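Local coordinates for protein xylosidase (Xanthomonas axonopodis pv. citri, PDB 6XN2) that probably hydrolyses the beta-1,4 bonds between xylose units of xylo-oligosaccharides, as a xylanolytic glycoside hydrolase of family 43, at residues V88-H93 against E99-V104; L105-V110 against R115-P120; P134-R137 against M141-I144; G145-D150 against G154-E159; G165-D170 against R197-A202. All coordinates share one frame; numbering follows the deposited sequence.

Interaction 1 (V88-H93 against E99-V104)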
# COMPACT_ATOMS: atom_id res chain seq x y z
N VAL A 88 -3.02 0.20 15.27
CA VAL A 88 -1.98 -0.75 14.99
C VAL A 88 -2.46 -2.14 15.40
O VAL A 88 -2.99 -2.29 16.42
CB VAL A 88 -0.66 -0.41 15.66
CG1 VAL A 88 0.37 -1.46 15.38
CG2 VAL A 88 -0.18 0.92 15.18
N LEU A 89 -2.30 -3.13 14.55
CA LEU A 89 -2.71 -4.49 14.86
C LEU A 89 -1.48 -5.38 15.00
O LEU A 89 -0.43 -5.09 14.43
CB LEU A 89 -3.64 -5.04 13.78
CG LEU A 89 -4.78 -4.12 13.35
CD1 LEU A 89 -5.56 -4.70 12.16
CD2 LEU A 89 -5.73 -3.83 14.50
N ARG A 90 -1.59 -6.46 15.76
CA ARG A 90 -0.46 -7.36 15.94
C ARG A 90 -0.86 -8.84 15.94
O ARG A 90 -1.90 -9.22 16.49
CB ARG A 90 0.28 -7.02 17.25
CG ARG A 90 1.46 -7.95 17.56
CD ARG A 90 2.22 -7.49 18.79
NE ARG A 90 1.36 -7.53 19.98
CZ ARG A 90 1.53 -6.76 21.05
NH1 ARG A 90 2.52 -5.88 21.10
NH2 ARG A 90 0.70 -6.89 22.08
N MET A 91 -0.02 -9.66 15.32
CA MET A 91 -0.05 -11.10 15.53
C MET A 91 1.24 -11.47 16.23
O MET A 91 2.32 -11.33 15.66
CB MET A 91 -0.20 -11.86 14.22
CG MET A 91 -1.57 -11.73 13.58
SD MET A 91 -1.66 -12.58 12.00
CE MET A 91 -1.43 -14.28 12.53
N ALA A 92 1.13 -11.94 17.48
CA ALA A 92 2.30 -12.24 18.29
C ALA A 92 3.15 -13.35 17.68
O ALA A 92 4.37 -13.36 17.82
CB ALA A 92 1.89 -12.60 19.71
N HIS A 93 2.49 -14.29 17.00
CA HIS A 93 3.17 -15.40 16.35
C HIS A 93 2.29 -15.89 15.19
O HIS A 93 1.14 -15.46 15.07
CB HIS A 93 3.44 -16.53 17.36
CG HIS A 93 2.23 -16.96 18.12
ND1 HIS A 93 2.00 -16.58 19.43
CD2 HIS A 93 1.16 -17.71 17.75
CE1 HIS A 93 0.86 -17.10 19.84
NE2 HIS A 93 0.33 -17.78 18.84
N GLU A 99 -4.58 -8.81 17.51
CA GLU A 99 -4.84 -7.84 18.58
C GLU A 99 -5.00 -6.44 18.01
O GLU A 99 -4.22 -6.02 17.16
CB GLU A 99 -3.70 -7.82 19.60
CG GLU A 99 -3.02 -9.15 19.85
CD GLU A 99 -1.71 -9.00 20.62
OE1 GLU A 99 -0.69 -9.55 20.16
OE2 GLU A 99 -1.71 -8.32 21.67
N ASP A 100 -5.94 -5.69 18.54
CA ASP A 100 -6.13 -4.31 18.18
C ASP A 100 -5.41 -3.55 19.28
O ASP A 100 -5.87 -3.47 20.37
CB ASP A 100 -7.60 -3.93 18.20
CG ASP A 100 -7.85 -2.50 17.79
OD1 ASP A 100 -6.92 -1.72 17.69
OD2 ASP A 100 -8.99 -2.16 17.55
N LEU A 101 -4.28 -2.98 18.96
CA LEU A 101 -3.46 -2.29 19.95
C LEU A 101 -3.95 -0.86 20.16
O LEU A 101 -3.35 -0.09 20.91
CB LEU A 101 -1.99 -2.29 19.53
CG LEU A 101 -1.38 -3.70 19.48
CD1 LEU A 101 0.11 -3.65 19.17
CD2 LEU A 101 -1.63 -4.42 20.79
N GLY A 102 -5.05 -0.50 19.55
CA GLY A 102 -5.63 0.80 19.74
C GLY A 102 -5.28 1.90 18.78
O GLY A 102 -4.52 1.71 17.92
N GLN A 103 -5.88 3.06 18.99
CA GLN A 103 -5.62 4.22 18.11
C GLN A 103 -4.26 4.80 18.44
O GLN A 103 -3.97 4.98 19.60
CB GLN A 103 -6.70 5.27 18.30
CG GLN A 103 -6.66 6.32 17.22
CD GLN A 103 -7.68 7.38 17.53
OE1 GLN A 103 -8.85 7.22 17.27
NE2 GLN A 103 -7.21 8.47 18.10
N VAL A 104 -3.47 5.08 17.42
CA VAL A 104 -2.14 5.59 17.65
C VAL A 104 -1.82 6.95 17.09
O VAL A 104 -0.80 7.48 17.39
CB VAL A 104 -1.06 4.61 17.19
CG1 VAL A 104 -1.24 3.28 17.83
CG2 VAL A 104 -1.02 4.47 15.70
O HOH W 1 -1.43 -11.91 18.74
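A beta hairpin joins strand 88-91 to strand 99-104, and Arg90 faces Glu99 in an antiparallel hydrogen-bonded pair. The backbones of the pair bond both ways, Arg90 N to Glu99 O at 3.0 Å and Glu99 N to Arg90 O at 2.9 Å. Their side chains add a side-on, two-pronged salt bridge. Arg90 NE gives a nearly straight bond to Glu99 OE1 at 2.9 Å, and Arg90 NH2 reaches Glu99 OE2 at 2.8 Å. Both oxygens lie near the guanidinium plane, but the carboxylate is turned 49° against it. A bend at chi3 of Arg90 (63°) swings the guanidinium back alongside Glu99. Leu101 CD2 covers one face of this group, 3.6 Å from Arg90 NH2, and Tyr61 binds NH1. One water links Ala92 N to Glu99 OE1. Further along, Leu101 N bonds Val88 O, and Val88 CG2 packs against both methyls of Val104, 3.7 Å from Val104 CG2. Asp100 OD1 accepts from Gly102 N at 2.9 Å, while His45 holds OD2. This is an Asx turn within the outermost strand. The hairpin ends a four-stranded antiparallel sheet, the kind of unit that forms a blade of the family 43 beta-propeller.

Interaction 2 (L105-V110 against R115-P120). With XYP (beta-D-xylopyranose), chain E.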
# COMPACT_ATOMS: atom_id res chain seq x y z
N LEU A 105 -2.71 7.49 16.29
CA LEU A 105 -2.54 8.78 15.69
C LEU A 105 -3.86 9.25 15.16
O LEU A 105 -4.59 8.49 14.58
CB LEU A 105 -1.53 8.75 14.54
CG LEU A 105 -1.26 10.05 13.81
CD1 LEU A 105 -0.72 11.10 14.74
CD2 LEU A 105 -0.35 9.88 12.63
N HIS A 106 -4.15 10.52 15.40
CA HIS A 106 -5.40 11.14 14.92
C HIS A 106 -5.01 12.39 14.14
O HIS A 106 -4.06 13.01 14.51
CB HIS A 106 -6.35 11.45 16.08
CG HIS A 106 -7.73 11.77 15.66
ND1 HIS A 106 -8.10 13.00 15.20
CD2 HIS A 106 -8.85 11.04 15.64
CE1 HIS A 106 -9.36 12.99 14.88
NE2 HIS A 106 -9.84 11.82 15.14
N VAL A 107 -5.82 12.76 13.15
CA VAL A 107 -5.58 13.94 12.27
C VAL A 107 -5.58 15.25 13.06
O VAL A 107 -4.92 16.17 12.65
CB VAL A 107 -6.58 13.97 11.11
CG1 VAL A 107 -7.97 14.30 11.59
CG2 VAL A 107 -6.13 14.91 10.01
N ARG A 108 -6.26 15.32 14.20
CA ARG A 108 -6.25 16.50 15.07
C ARG A 108 -4.83 16.80 15.61
O ARG A 108 -4.58 17.94 15.92
CB ARG A 108 -7.28 16.31 16.18
CG ARG A 108 -6.78 15.47 17.35
CD ARG A 108 -7.72 15.49 18.52
NE ARG A 108 -9.03 15.00 18.16
CZ ARG A 108 -9.42 13.80 18.44
NH1 ARG A 108 -10.60 13.37 18.07
NH2 ARG A 108 -8.59 13.01 19.09
N ASP A 109 -3.95 15.80 15.74
CA ASP A 109 -2.56 15.97 16.21
C ASP A 109 -1.59 16.10 15.03
O ASP A 109 -0.41 16.10 15.26
CB ASP A 109 -2.19 14.87 17.19
CG ASP A 109 -3.05 14.94 18.43
OD1 ASP A 109 -3.24 16.02 18.92
OD2 ASP A 109 -3.53 13.91 18.85
N VAL A 110 -2.12 16.17 13.82
CA VAL A 110 -1.30 16.41 12.60
C VAL A 110 -1.61 17.84 12.16
O VAL A 110 -2.56 18.03 11.45
CB VAL A 110 -1.59 15.39 11.49
CG1 VAL A 110 -0.69 15.61 10.31
CG2 VAL A 110 -1.46 13.98 12.01
N ARG A 115 -7.68 16.44 6.68
CA ARG A 115 -8.55 15.28 6.56
C ARG A 115 -7.93 14.15 5.75
O ARG A 115 -6.82 14.27 5.22
CB ARG A 115 -9.87 15.70 5.92
CG ARG A 115 -9.71 16.24 4.51
CD ARG A 115 -10.95 16.94 4.00
NE ARG A 115 -10.88 17.15 2.56
CZ ARG A 115 -11.56 16.44 1.67
NH1 ARG A 115 -12.39 15.49 2.07
NH2 ARG A 115 -11.43 16.70 0.37
N GLN A 116 -8.68 13.05 5.68
CA GLN A 116 -8.35 11.89 4.85
C GLN A 116 -6.99 11.29 5.17
O GLN A 116 -6.02 11.43 4.41
CB GLN A 116 -8.46 12.27 3.37
CG GLN A 116 -9.89 12.60 2.97
CD GLN A 116 -10.06 12.84 1.49
OE1 GLN A 116 -9.38 13.69 0.91
NE2 GLN A 116 -10.97 12.10 0.87
N MET A 117 -6.94 10.61 6.30
CA MET A 117 -5.78 9.85 6.71
C MET A 117 -5.81 8.50 6.00
O MET A 117 -6.48 7.57 6.45
CB MET A 117 -5.77 9.68 8.23
CG MET A 117 -5.77 11.01 8.98
SD MET A 117 -4.09 11.64 9.15
CE MET A 117 -3.60 10.89 10.70
N TRP A 118 -5.13 8.42 4.87
CA TRP A 118 -5.14 7.25 4.00
C TRP A 118 -4.04 6.22 4.24
O TRP A 118 -3.35 6.31 5.19
CB TRP A 118 -5.23 7.71 2.55
CG TRP A 118 -6.59 8.27 2.18
CD1 TRP A 118 -7.60 8.54 3.00
CD2 TRP A 118 -7.05 8.59 0.87
NE1 TRP A 118 -8.67 9.01 2.31
CE2 TRP A 118 -8.36 9.05 1.00
CE3 TRP A 118 -6.49 8.52 -0.39
CZ2 TRP A 118 -9.11 9.43 -0.09
CZ3 TRP A 118 -7.23 8.91 -1.45
CH2 TRP A 118 -8.52 9.36 -1.30
N ALA A 119 -3.94 5.24 3.37
CA ALA A 119 -3.00 4.14 3.46
C ALA A 119 -1.61 4.40 4.02
O ALA A 119 -0.81 4.90 3.35
CB ALA A 119 -2.89 3.48 2.12
N PRO A 120 -1.33 3.93 5.22
CA PRO A 120 -0.04 4.20 5.82
C PRO A 120 0.96 3.06 5.79
O PRO A 120 0.66 2.01 5.33
CB PRO A 120 -0.41 4.43 7.27
CG PRO A 120 -1.48 3.45 7.48
CD PRO A 120 -2.24 3.34 6.20
O1 XYP E . -7.77 5.19 -3.36
C1 XYP E . -7.63 4.46 -2.16
C2 XYP E . -6.27 4.78 -1.57
C3 XYP E . -6.16 4.39 -0.13
C4 XYP E . -7.36 4.90 0.64
C5 XYP E . -8.62 4.39 -0.01
O2 XYP E . -5.21 4.12 -2.25
O3 XYP E . -4.99 5.05 0.26
O4 XYP E . -7.33 4.40 1.94
O5 XYP E . -8.70 4.84 -1.34
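Met117 is the knob of this contact, and Leu105, Val107 and Val110 line the hollow that takes it. The sulfur chain does not run straight in. It bends at chi2 (-85°) and again at chi3 (-90°), which folds the CE methyl round toward the end of strand 99-106. Val107 meets the middle of the chain: its CB sits 3.7 Å from Met117 CG, and CB and CG2 both flank the sulfur. The CE methyl goes deeper. It comes to 3.9 Å from Leu105 CD2, whose side chain runs across it at about a right angle. On another wall Val110 CG2 meets Met117 CE tip to tip at 4.0 Å. The chain turns through a 3-10 segment, 107-109, directly after the strand, and this brings Val107 and Val110 to the same methionine. His106 ND1 ties down the start of that turn by accepting from Arg108 N at 3.1 Å. Phe133 and Tyr86 also pack against Met117, so the knob is buried in apolar surroundings. The next two residues face the sugar. One face of the Trp118 ring meets the xylose, with XYP C4 3.6 Å above the ring plane and toward its rim. Its NE1 bonds Phe81 O. Ala119 N donates to XYP O3 at 3.3 Å, and Ala119 CB lies close to the same oxygen. The segment 115-120 thus leads from one propeller sheet to the next, with apolar packing at Met117 and an aromatic platform of the kind common in carbohydrate-binding active sites.

Interaction 3 (P134-R137 against M141-I144)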
# COMPACT_ATOMS: atom_id res chain seq x y z
N PRO A 134 -0.29 9.29 4.30
CA PRO A 134 -0.77 10.34 3.41
C PRO A 134 -1.98 11.04 4.01
O PRO A 134 -2.89 10.40 4.56
CB PRO A 134 -1.14 9.58 2.14
CG PRO A 134 -1.64 8.25 2.67
CD PRO A 134 -0.90 7.99 3.98
N ALA A 135 -2.00 12.37 3.94
CA ALA A 135 -3.17 13.11 4.36
C ALA A 135 -3.31 14.34 3.49
O ALA A 135 -2.38 14.72 2.78
CB ALA A 135 -3.07 13.50 5.84
N LYS A 136 -4.48 14.96 3.54
CA LYS A 136 -4.80 16.08 2.68
C LYS A 136 -4.71 17.39 3.46
O LYS A 136 -5.28 17.52 4.55
CB LYS A 136 -6.20 15.89 2.10
CG LYS A 136 -6.54 16.84 0.98
CD LYS A 136 -7.84 16.43 0.29
CE LYS A 136 -7.58 15.43 -0.83
NZ LYS A 136 -8.86 14.83 -1.30
N ARG A 137 -4.04 18.37 2.88
CA ARG A 137 -3.94 19.68 3.47
C ARG A 137 -5.25 20.41 3.32
O ARG A 137 -6.09 20.04 2.53
CB ARG A 137 -2.88 20.52 2.79
CG ARG A 137 -1.50 19.94 2.79
CD ARG A 137 -0.43 20.87 2.29
NE ARG A 137 -0.80 21.58 1.09
CZ ARG A 137 -0.07 21.64 -0.02
NH1 ARG A 137 1.05 20.99 -0.09
NH2 ARG A 137 -0.48 22.33 -1.05
N MET A 141 -4.62 19.40 -1.26
CA MET A 141 -3.52 18.63 -1.76
C MET A 141 -3.01 17.57 -0.80
O MET A 141 -2.77 17.85 0.34
CB MET A 141 -2.34 19.54 -2.09
CG MET A 141 -2.58 20.62 -3.12
SD MET A 141 -3.04 20.01 -4.72
CE MET A 141 -4.77 19.99 -4.62
N PHE A 142 -2.86 16.36 -1.30
CA PHE A 142 -2.26 15.26 -0.53
C PHE A 142 -0.76 15.45 -0.39
O PHE A 142 -0.08 15.87 -1.33
CB PHE A 142 -2.52 13.91 -1.19
CG PHE A 142 -3.83 13.26 -0.80
CD1 PHE A 142 -4.09 12.92 0.52
CD2 PHE A 142 -4.78 12.96 -1.77
CE1 PHE A 142 -5.27 12.31 0.87
CE2 PHE A 142 -5.96 12.35 -1.41
CZ PHE A 142 -6.21 12.03 -0.09
N GLN A 143 -0.23 15.03 0.73
CA GLN A 143 1.19 14.98 1.00
C GLN A 143 1.41 13.84 2.00
O GLN A 143 0.52 13.29 2.54
CB GLN A 143 1.76 16.29 1.52
CG GLN A 143 2.27 17.24 0.47
CD GLN A 143 3.15 18.33 1.03
OE1 GLN A 143 2.69 19.34 1.41
NE2 GLN A 143 4.41 18.09 1.07
N ILE A 144 2.65 13.49 2.21
CA ILE A 144 2.97 12.39 3.08
C ILE A 144 3.69 12.93 4.30
O ILE A 144 4.69 13.63 4.18
CB ILE A 144 3.83 11.35 2.36
CG1 ILE A 144 2.99 10.69 1.26
CG2 ILE A 144 4.35 10.31 3.34
CD1 ILE A 144 3.78 9.84 0.35
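Arg137 and Gln143 make the side-chain bond of this beta hairpin, which joins strands 128-136 and 142-149. Arg137 NH1 donates to Gln143 OE1 at 2.8 Å, with the oxygen in the guanidinium plane. The two flat groups stand almost perpendicular, 88° apart, and the nitrogen approaches from above the amide plane. Each group has a second hold: Arg137 NH2 forms a salt bridge with Asp139 in the turn, and Gln143 NE2 bonds Thr166 O. The amide is therefore gripped at both ends. The backbone follows the antiparallel pattern. Ala135 and Gln143 form the hydrogen-bonded pair, with Ala135 N to Gln143 O and Gln143 N to Ala135 O both at 3.0 Å. Nearer the turn Arg137 N reaches Met141 O at 2.9 Å in an almost straight bond.

Packing then fills in around these bonds. Met141 CB lies over one face of the Arg137 guanidinium, and Met141 CG comes 3.4 Å from Arg137 NH2. On the sheet face that carries Pro134, Lys136, Phe142 and Ile144, Pro134 CB is 4.4 Å from Ile144 CG1. Phe142 turns its edge toward the Ala135 backbone. Its ring also meets Trp118, and Ile169 packs on it, so the hairpin backs the sugar pocket. The aliphatic part of Lys136 crosses the ring, bent at chi3 (-87°), while its NZ bonds Gln116 OE1. In this CH-pi contact Lys136 CE stands 3.8 Å from the centroid of the Phe142 ring, over its face.

Interaction 4 (G145-D150 against G154-E159)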
# COMPACT_ATOMS: atom_id res chain seq x y z
N GLY A 145 3.13 12.64 5.48
CA GLY A 145 3.75 13.04 6.73
C GLY A 145 4.32 11.84 7.45
O GLY A 145 4.12 10.70 7.03
N VAL A 146 5.06 12.08 8.52
CA VAL A 146 5.57 10.98 9.32
C VAL A 146 5.34 11.28 10.81
O VAL A 146 5.26 12.45 11.22
CB VAL A 146 7.07 10.70 9.01
CG1 VAL A 146 7.95 11.87 9.45
CG2 VAL A 146 7.54 9.39 9.66
N ALA A 147 5.20 10.23 11.60
CA ALA A 147 5.03 10.34 13.04
C ALA A 147 6.00 9.38 13.74
O ALA A 147 6.27 8.29 13.24
CB ALA A 147 3.60 10.04 13.43
N VAL A 148 6.54 9.79 14.88
CA VAL A 148 7.60 9.03 15.53
C VAL A 148 7.16 8.47 16.88
O VAL A 148 6.46 9.13 17.65
CB VAL A 148 8.86 9.90 15.71
CG1 VAL A 148 10.07 9.03 16.03
CG2 VAL A 148 9.12 10.71 14.44
N GLY A 149 7.61 7.27 17.17
CA GLY A 149 7.34 6.59 18.41
C GLY A 149 8.52 5.78 18.87
O GLY A 149 9.44 5.57 18.15
N ASP A 150 8.46 5.34 20.11
CA ASP A 150 9.52 4.56 20.69
C ASP A 150 9.21 3.07 20.72
O ASP A 150 10.00 2.29 21.15
CB ASP A 150 9.85 5.07 22.08
CG ASP A 150 10.61 6.35 22.05
OD1 ASP A 150 11.61 6.43 21.39
OD2 ASP A 150 10.18 7.26 22.70
N GLY A 154 3.29 2.37 19.12
CA GLY A 154 3.17 3.73 19.40
C GLY A 154 3.00 4.09 20.85
O GLY A 154 3.42 3.37 21.70
N PRO A 155 2.41 5.23 21.11
CA PRO A 155 1.77 6.23 20.25
C PRO A 155 2.79 7.06 19.48
O PRO A 155 3.91 7.09 19.85
CB PRO A 155 1.06 7.09 21.24
CG PRO A 155 1.99 7.09 22.39
CD PRO A 155 2.47 5.70 22.49
N PHE A 156 2.38 7.60 18.37
CA PHE A 156 3.27 8.33 17.52
C PHE A 156 2.99 9.79 17.58
O PHE A 156 1.87 10.19 17.59
CB PHE A 156 3.12 7.83 16.08
CG PHE A 156 3.40 6.38 15.91
CD1 PHE A 156 2.40 5.46 16.04
CD2 PHE A 156 4.65 5.94 15.63
CE1 PHE A 156 2.66 4.13 15.91
CE2 PHE A 156 4.91 4.62 15.50
CZ PHE A 156 3.91 3.71 15.64
N VAL A 157 4.04 10.58 17.64
CA VAL A 157 3.92 12.00 17.65
C VAL A 157 4.22 12.45 16.25
O VAL A 157 5.30 12.30 15.79
CB VAL A 157 4.90 12.62 18.63
CG1 VAL A 157 4.77 14.09 18.63
CG2 VAL A 157 4.64 12.08 20.00
N ALA A 158 3.22 13.02 15.59
CA ALA A 158 3.37 13.45 14.19
C ALA A 158 4.21 14.71 14.10
O ALA A 158 4.12 15.52 14.96
CB ALA A 158 2.02 13.68 13.59
N GLU A 159 4.97 14.82 13.03
CA GLU A 159 5.73 16.01 12.75
C GLU A 159 4.76 17.11 12.35
O GLU A 159 3.74 16.85 11.77
CB GLU A 159 6.73 15.78 11.64
CG GLU A 159 7.85 14.83 11.99
CD GLU A 159 8.83 15.42 12.98
OE1 GLU A 159 9.11 16.60 12.88
OE2 GLU A 159 9.32 14.69 13.85
O HOH W 2 3.24 14.60 10.23
O HOH W 3 6.04 6.16 21.53
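The Phe156 ring leans obliquely on the backbone of the opposite strand, with its CD2 3.6 Å from Gly149 N. One of its faces is covered from its own segment by Gly154 CA, 3.5 Å above the ring plane and toward the rim. The peptide bond between Gly154 and Pro155 is cis. The ring also packs on Val104 and Thr129. Nearer the backbone, Phe156 CB is 3.5 Å from Ala147 CB. Ala147 and Ala158 form a close non-hydrogen-bonded pair, their CB atoms 4.0 Å apart. Val148 pairs with Val157 through two backbone bonds, Val148 N to Val157 O at 2.9 Å and Val157 N to Val148 O at 2.8 Å. Glu159 N gives a nearly straight bond to Val146 O at 3.0 Å. The stem of Glu159 runs beside Val146, and its carboxylate passes near Val148 CG2. A water joins Val146 O to Glu159 O, and another links Asp150 N to Pro155 O, 2.9 Å from each. The short edge strand is thus held mainly by backbone bonds, with water completing both ends, and the alanine pair is consistent with the close approach of the strands there.

Interaction 5 (G165-D170 against R197-A202). With XYP (beta-D-xylopyranose), chain E.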
# COMPACT_ATOMS: atom_id res chain seq x y z
N GLY A 165 9.22 17.14 -0.38
CA GLY A 165 9.48 16.37 -1.56
C GLY A 165 8.42 15.32 -1.78
O GLY A 165 8.49 14.61 -2.73
N THR A 166 7.47 15.24 -0.87
CA THR A 166 6.41 14.31 -1.01
C THR A 166 5.17 15.00 -1.45
O THR A 166 4.99 16.15 -1.32
CB THR A 166 6.13 13.47 0.23
OG1 THR A 166 5.58 14.28 1.25
CG2 THR A 166 7.37 12.82 0.69
N TYR A 167 4.37 14.20 -2.09
CA TYR A 167 3.10 14.53 -2.69
C TYR A 167 2.34 13.24 -2.98
O TYR A 167 2.87 12.18 -2.64
CB TYR A 167 3.32 15.33 -3.95
CG TYR A 167 4.29 14.73 -4.90
CD1 TYR A 167 5.61 14.99 -4.80
CD2 TYR A 167 3.88 13.97 -5.93
CE1 TYR A 167 6.50 14.47 -5.67
CE2 TYR A 167 4.76 13.45 -6.81
CZ TYR A 167 6.09 13.71 -6.66
OH TYR A 167 6.99 13.21 -7.50
N SER A 168 1.04 13.32 -3.37
CA SER A 168 0.23 12.15 -3.68
C SER A 168 0.10 11.28 -2.42
O SER A 168 0.20 11.78 -1.29
CB SER A 168 0.84 11.37 -4.86
OG SER A 168 -0.09 10.44 -5.40
N ILE A 169 -0.15 10.00 -2.59
CA ILE A 169 -0.46 9.12 -1.48
C ILE A 169 0.26 7.79 -1.40
O ILE A 169 1.24 7.60 -2.03
CB ILE A 169 -1.96 8.76 -1.57
CG1 ILE A 169 -2.28 8.19 -2.93
CG2 ILE A 169 -2.85 9.94 -1.44
CD1 ILE A 169 -3.68 7.65 -3.05
N ASP A 170 -0.23 6.93 -0.50
CA ASP A 170 0.18 5.53 -0.44
C ASP A 170 1.67 5.27 -0.23
O ASP A 170 2.30 4.57 -1.04
CB ASP A 170 -0.30 4.82 -1.71
CG ASP A 170 -1.80 4.69 -1.76
OD1 ASP A 170 -2.46 5.20 -0.82
OD2 ASP A 170 -2.33 4.09 -2.73
N ARG A 197 5.06 16.28 -12.31
CA ARG A 197 6.12 15.85 -13.19
C ARG A 197 7.39 16.34 -12.53
O ARG A 197 7.43 17.43 -12.13
CB ARG A 197 6.01 16.40 -14.58
CG ARG A 197 4.76 16.04 -15.32
CD ARG A 197 4.67 14.59 -15.60
NE ARG A 197 3.61 14.30 -16.53
CZ ARG A 197 2.36 14.16 -16.19
NH1 ARG A 197 2.00 14.26 -14.95
NH2 ARG A 197 1.47 13.92 -17.11
N ASP A 198 8.37 15.49 -12.43
CA ASP A 198 9.63 15.80 -11.84
C ASP A 198 9.48 16.46 -10.48
O ASP A 198 10.09 17.47 -10.30
CB ASP A 198 10.48 16.67 -12.78
CG ASP A 198 10.72 16.03 -14.15
OD1 ASP A 198 11.06 14.87 -14.22
OD2 ASP A 198 10.55 16.71 -15.16
N ASN A 199 8.59 15.95 -9.65
CA ASN A 199 8.29 16.41 -8.31
C ASN A 199 7.67 17.76 -8.18
O ASN A 199 7.63 18.29 -7.14
CB ASN A 199 9.48 16.34 -7.38
CG ASN A 199 10.10 15.03 -7.37
OD1 ASN A 199 9.43 14.04 -7.25
ND2 ASN A 199 11.39 14.99 -7.54
N ALA A 200 7.17 18.28 -9.26
CA ALA A 200 6.54 19.60 -9.22
C ALA A 200 5.09 19.55 -9.68
O ALA A 200 4.77 18.94 -10.71
CB ALA A 200 7.33 20.58 -10.06
N TYR A 201 4.23 20.23 -8.94
CA TYR A 201 2.80 20.31 -9.21
C TYR A 201 2.38 21.31 -10.28
O TYR A 201 2.91 22.36 -10.36
CB TYR A 201 2.03 20.66 -7.91
CG TYR A 201 0.56 20.94 -8.10
CD1 TYR A 201 -0.35 19.93 -8.15
CD2 TYR A 201 0.12 22.20 -8.40
CE1 TYR A 201 -1.67 20.17 -8.39
CE2 TYR A 201 -1.20 22.46 -8.64
CZ TYR A 201 -2.09 21.43 -8.64
OH TYR A 201 -3.39 21.65 -8.88
N ALA A 202 1.47 20.90 -11.14
CA ALA A 202 0.85 21.85 -12.05
C ALA A 202 -0.62 21.50 -12.20
O ALA A 202 -0.97 20.33 -12.36
CB ALA A 202 1.54 21.86 -13.40
O1 XYP E . -7.77 5.19 -3.36
C1 XYP E . -7.63 4.46 -2.16
C2 XYP E . -6.27 4.78 -1.57
C3 XYP E . -6.16 4.39 -0.13
C4 XYP E . -7.36 4.90 0.64
C5 XYP E . -8.62 4.39 -0.01
O2 XYP E . -5.21 4.12 -2.25
O3 XYP E . -4.99 5.05 0.26
O4 XYP E . -7.33 4.40 1.94
O5 XYP E . -8.70 4.84 -1.34
O HOH W 4 6.64 13.80 -10.10
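Tyr167 and Asn199 join the loop before strand 172-175 to a tight beta hairpin, whose type I' turn runs from Arg197 to Ala200. The direct bond is a single one. Tyr167 OH donates to Asn199 OD1 at 2.6 Å, in the plane of the amide and on a lone pair of the oxygen. The amide and ring planes stand 57° apart, and OD1 lies at the ring edge. CG of Tyr167 sits between its backbone N and carbonyl carbon (chi1 50°), which sends the ring out toward the turn. Asn199 OD1 also bonds Ser233 OG, so two hydroxyls share it.

One water adds a second path. It donates to Tyr167 OH at 2.7 Å and accepts from Asn199 N at 2.9 Å. The phenol oxygen thus gives one bond and receives another.

Aromatic packing fixes the ring itself: Tyr196 stacks on it, and Phe185 meets it edge-to-face.

Sugar contacts come from the far end of 165-170. Ile169 CD1 is 3.9 Å from XYP O2. Asp50 and Glu257 bond the xylose along with Asp170, consistent with the acidic trio of a family 43 active site at the propeller centre. Asp170 spans two neighbouring hydroxyls with one carboxylate: XYP O3 donates to Asp170 OD1 at 2.8 Å, and XYP O2 donates to Asp170 OD2 at 2.9 Å.

Overall arrangement
The five contacts follow one another along the chain, each closing before the next opens. Interactions 1 and 2 share strand 99-106, the edge of the first four-stranded sheet. Interactions 3 and 4 share strand 142-149 of the second sheet, their centres 16 Å apart. The two sheets touch where Val104 meets Phe156 and Leu105 meets Ala158; Val110, in the following loop, adds to this. Interactions 2 and 3 are close, with centres 9 Å apart, and Arg115 O probably accepts a hydrogen bond from Lys136 N. Interaction 5 touches interaction 3 through Thr166 and Ile169. Interactions 2 and 5 both reach the xylose. Interactions 2, 3 and 5 thus gather round the sugar pocket, while interactions 1 and 4 belong to the body of the two sheets.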